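PDB 2NN5: hypothetical protein EF_2215 from Enterococcus faecalis, which is of unknown function but belongs to the AHA1 family, resembles the C-terminal domain of activators of Hsp90 ATPase, and binds magnesium in the crystal. Local coordinates for residues Gly39-Ile44 against Leu123-Glu128. Numbering follows the deposited sequence.
Sequences GTERAI and LLVFSE
Thr40 and Phe126 exchange both backbone hydrogen bonds, Thr40 N to Phe126 O at 2.8 Å and Phe126 N to Thr40 O at 2.9 Å. Arg42 and Leu124 repeat the exchange, giving the antiparallel pairing of strands 35-44 and 121-130 inside the curved sheet of an AHA1-type helix-grip (SRPBCC) fold. Gly39-Ser127, Glu41-Val125 and Ala43-Leu123 are the intervening non-hydrogen-bonded pairs; at all three a CA-H leans on a carbonyl of the other strand: Gly39 CA on Phe126 O, Glu41 CA on Leu124 O and, more distantly, Leu123 CA on Arg42 O.

Thr40, Arg42, Leu124 and Phe126 lie on the face covered by helix 138-157. There Arg42 folds back along its own strand: two successive turns of the chain (chi1 -62°, chi2 -68°) carry NH2 to Thr40 OG1, 2.9 Å away and almost exactly in the guanidinium plane. The same NH2 meets Glu41 O from above its carbonyl plane, while NH1 bonds to Ser146 O of the helix. Thr40 OG1 is held by two hydrogen bonds, to Arg42 NH2 and Asp27 OD1, and helps fix the guanidinium.

Beneath the helix, Thr40 CG2 reaches Phe126 CB at 4.0 Å and approaches the ring obliquely; the ring itself packs against Trp145 and, edge-to-face, Phe112. Ile44 and Leu124 run side by side, pointing the same way, Ile44 CD1 lying 4.2 Å from Leu124 CD2, and both also touch the helix.

The other face, with Glu41, Leu123 and Val125, is partly exposed. Glu41, extended beyond CG, crosses Leu123, which is modelled in two conformers; in this one Glu41 CB lies 3.9 Å from Leu123 CD1, and Glu41 OE1 lies 3.6 Å from Leu123 CD2.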
ATOM      1  N   GLY A  39       9.277   1.962   2.995  1.00 11.87           N
ATOM      2  CA  GLY A  39       8.305   2.429   3.998  1.00 11.69           C
ATOM      3  C   GLY A  39       7.726   3.738   3.520  1.00 11.89           C
ATOM      4  O   GLY A  39       8.400   4.549   2.849  1.00 13.14           O
ATOM      5  N   THR A  40       6.449   3.923   3.829  1.00 10.46           N
ATOM      6  CA  THR A  40       5.857   5.257   3.627  1.00 10.50           C
ATOM      7  C   THR A  40       4.714   5.440   4.624  1.00 10.90           C
ATOM      8  O   THR A  40       4.420   4.542   5.393  1.00 12.67           O
ATOM      9  CB  THR A  40       5.386   5.412   2.193  1.00 11.57           C
ATOM     10  OG1 THR A  40       5.007   6.765   1.945  1.00 11.17           O
ATOM     11  CG2 THR A  40       4.222   4.492   1.866  1.00 12.96           C
ATOM     12  N   GLU A  41       4.144   6.628   4.622  1.00 11.20           N
ATOM     13  CA  GLU A  41       3.076   6.932   5.572  1.00 13.38           C
ATOM     14  C   GLU A  41       1.967   7.677   4.882  1.00 12.33           C
ATOM     15  O   GLU A  41       2.233   8.496   3.993  1.00 11.81           O
ATOM     16  CB  GLU A  41       3.629   7.870   6.694  1.00 15.78           C
ATOM     17  CG  GLU A  41       4.845   7.397   7.368  1.00 19.86           C
ATOM     18  CD  GLU A  41       5.310   8.344   8.466  1.00 21.59           C
ATOM     19  OE1 GLU A  41       4.848   9.538   8.537  1.00 24.50           O
ATOM     20  OE2 GLU A  41       6.167   7.881   9.266  1.00 30.52           O
ATOM     21  N   ARG A  42       0.736   7.455   5.357  1.00 10.85           N
ATOM     22  CA  ARG A  42      -0.387   8.299   4.909  1.00 11.16           C
ATOM     23  C   ARG A  42      -1.089   8.830   6.157  1.00 11.57           C
ATOM     24  O   ARG A  42      -1.547   8.056   6.979  1.00 12.00           O
ATOM     25  CB  ARG A  42      -1.398   7.542   4.016  1.00 11.12           C
ATOM     26  CG  ARG A  42      -0.846   7.011   2.733  1.00 10.15           C
ATOM     27  CD  ARG A  42      -0.472   8.134   1.775  1.00 10.64           C
ATOM     28  NE  ARG A  42       0.082   7.634   0.520  1.00 10.47           N
ATOM     29  CZ  ARG A  42       1.360   7.277   0.360  1.00 10.01           C
ATOM     30  NH1 ARG A  42       1.769   6.893  -0.864  1.00 10.63           N
ATOM     31  NH2 ARG A  42       2.205   7.265   1.417  1.00 10.45           N
ATOM     32  N   ALA A  43      -1.179  10.154   6.265  1.00 11.61           N
ATOM     33  CA  ALA A  43      -1.971  10.805   7.319  1.00 12.23           C
ATOM     34  C   ALA A  43      -3.402  10.831   6.777  1.00 12.45           C
ATOM     35  O   ALA A  43      -3.669  11.473   5.765  1.00 14.73           O
ATOM     36  CB  ALA A  43      -1.520  12.232   7.594  1.00 13.74           C
ATOM     37  N   ILE A  44      -4.311  10.132   7.455  1.00 12.40           N
ATOM     38  CA  ILE A  44      -5.709  10.026   7.012  1.00 11.93           C
ATOM     39  C   ILE A  44      -6.622  10.533   8.122  1.00 12.67           C
ATOM     40  O   ILE A  44      -6.480  10.099   9.262  1.00 13.73           O
ATOM     41  CB  ILE A  44      -6.066   8.555   6.663  1.00 12.88           C
ATOM     42  CG1 ILE A  44      -5.080   8.004   5.600  1.00 13.48           C
ATOM     43  CG2 ILE A  44      -7.477   8.503   6.132  1.00 13.50           C
ATOM     44  CD1 ILE A  44      -5.247   6.535   5.263  1.00 12.96           C
ATOM     45  N   LEU A 123      -2.194   7.732  11.387  1.00 12.26           N
ATOM     46  CA  LEU A 123      -1.053   7.624  10.499  0.60 12.68           C
ATOM     47  C   LEU A 123      -0.964   6.173  10.108  1.00 13.06           C
ATOM     48  O   LEU A 123      -0.661   5.307  10.933  1.00 14.46           O
ATOM     49  CB  LEU A 123       0.220   8.071  11.207  0.60 14.68           C
ATOM     50  CG  LEU A 123       1.455   8.187  10.310  0.60 14.19           C
ATOM     51  CD1 LEU A 123       1.245   9.348   9.350  0.60 12.14           C
ATOM     52  CD2 LEU A 123       2.659   8.453  11.198  0.60 16.84           C
ATOM     53  N   LEU A 124      -1.250   5.917   8.836  1.00 11.82           N
ATOM     54  CA  LEU A 124      -1.130   4.552   8.316  1.00 12.81           C
ATOM     55  C   LEU A 124       0.313   4.428   7.857  1.00 13.07           C
ATOM     56  O   LEU A 124       0.725   5.161   6.957  1.00 13.12           O
ATOM     57  CB  LEU A 124      -2.123   4.340   7.153  1.00 12.79           C
ATOM     58  CG  LEU A 124      -2.010   3.003   6.391  1.00 14.56           C
ATOM     59  CD1 LEU A 124      -2.247   1.790   7.277  1.00 19.09           C
ATOM     60  CD2 LEU A 124      -3.067   2.949   5.273  1.00 15.99           C
ATOM     61  N   VAL A 125       1.073   3.532   8.502  1.00 12.09           N
ATOM     62  CA  VAL A 125       2.471   3.317   8.170  1.00 12.57           C
ATOM     63  C   VAL A 125       2.508   2.027   7.345  1.00 12.49           C
ATOM     64  O   VAL A 125       2.131   0.935   7.810  1.00 12.13           O
ATOM     65  CB  VAL A 125       3.377   3.258   9.411  1.00 13.67           C
ATOM     66  CG1 VAL A 125       4.855   3.076   8.956  1.00 15.61           C
ATOM     67  CG2 VAL A 125       3.255   4.546  10.151  1.00 13.76           C
ATOM     68  N   PHE A 126       2.942   2.154   6.105  1.00 11.33           N
ATOM     69  CA  PHE A 126       3.032   1.019   5.171  1.00 10.90           C
ATOM     70  C   PHE A 126       4.497   0.630   5.047  1.00 11.36           C
ATOM     71  O   PHE A 126       5.360   1.508   4.863  1.00 12.62           O
ATOM     72  CB  PHE A 126       2.473   1.414   3.791  1.00 11.02           C
ATOM     73  CG  PHE A 126       2.633   0.347   2.724  1.00 10.48           C
ATOM     74  CD1 PHE A 126       1.663  -0.649   2.575  1.00 10.62           C
ATOM     75  CD2 PHE A 126       3.741   0.368   1.859  1.00 10.63           C
ATOM     76  CE1 PHE A 126       1.790  -1.590   1.570  1.00 11.04           C
ATOM     77  CE2 PHE A 126       3.870  -0.590   0.868  1.00 10.72           C
ATOM     78  CZ  PHE A 126       2.887  -1.587   0.730  1.00 11.25           C
ATOM     79  N   SER A 127       4.798  -0.665   5.139  1.00  9.92           N
ATOM     80  CA  SER A 127       6.173  -1.080   4.863  1.00 11.33           C
ATOM     81  C   SER A 127       6.186  -2.381   4.068  1.00 10.50           C
ATOM     82  O   SER A 127       5.151  -3.104   4.020  1.00 10.63           O
ATOM     83  CB  SER A 127       6.950  -1.203   6.149  1.00 13.57           C
ATOM     84  OG  SER A 127       6.331  -2.090   7.059  1.00 14.71           O
ATOM     85  N   GLU A 128       7.273  -2.595   3.312  1.00 10.27           N
ATOM     86  CA  GLU A 128       7.269  -3.708   2.366  1.00 10.10           C
ATOM     87  C   GLU A 128       8.673  -4.269   2.214  1.00  9.86           C
ATOM     88  O   GLU A 128       9.658  -3.509   2.217  1.00 10.60           O
ATOM     89  CB  GLU A 128       6.764  -3.205   1.006  1.00  9.63           C
ATOM     90  CG  GLU A 128       6.695  -4.278  -0.097  1.00 11.23           C
ATOM     91  CD  GLU A 128       6.220  -3.770  -1.448  1.00 11.82           C
ATOM     92  OE1 GLU A 128       6.181  -2.538  -1.685  1.00 13.30           O
ATOM     93  OE2 GLU A 128       5.946  -4.652  -2.307  1.00 13.41           O
TER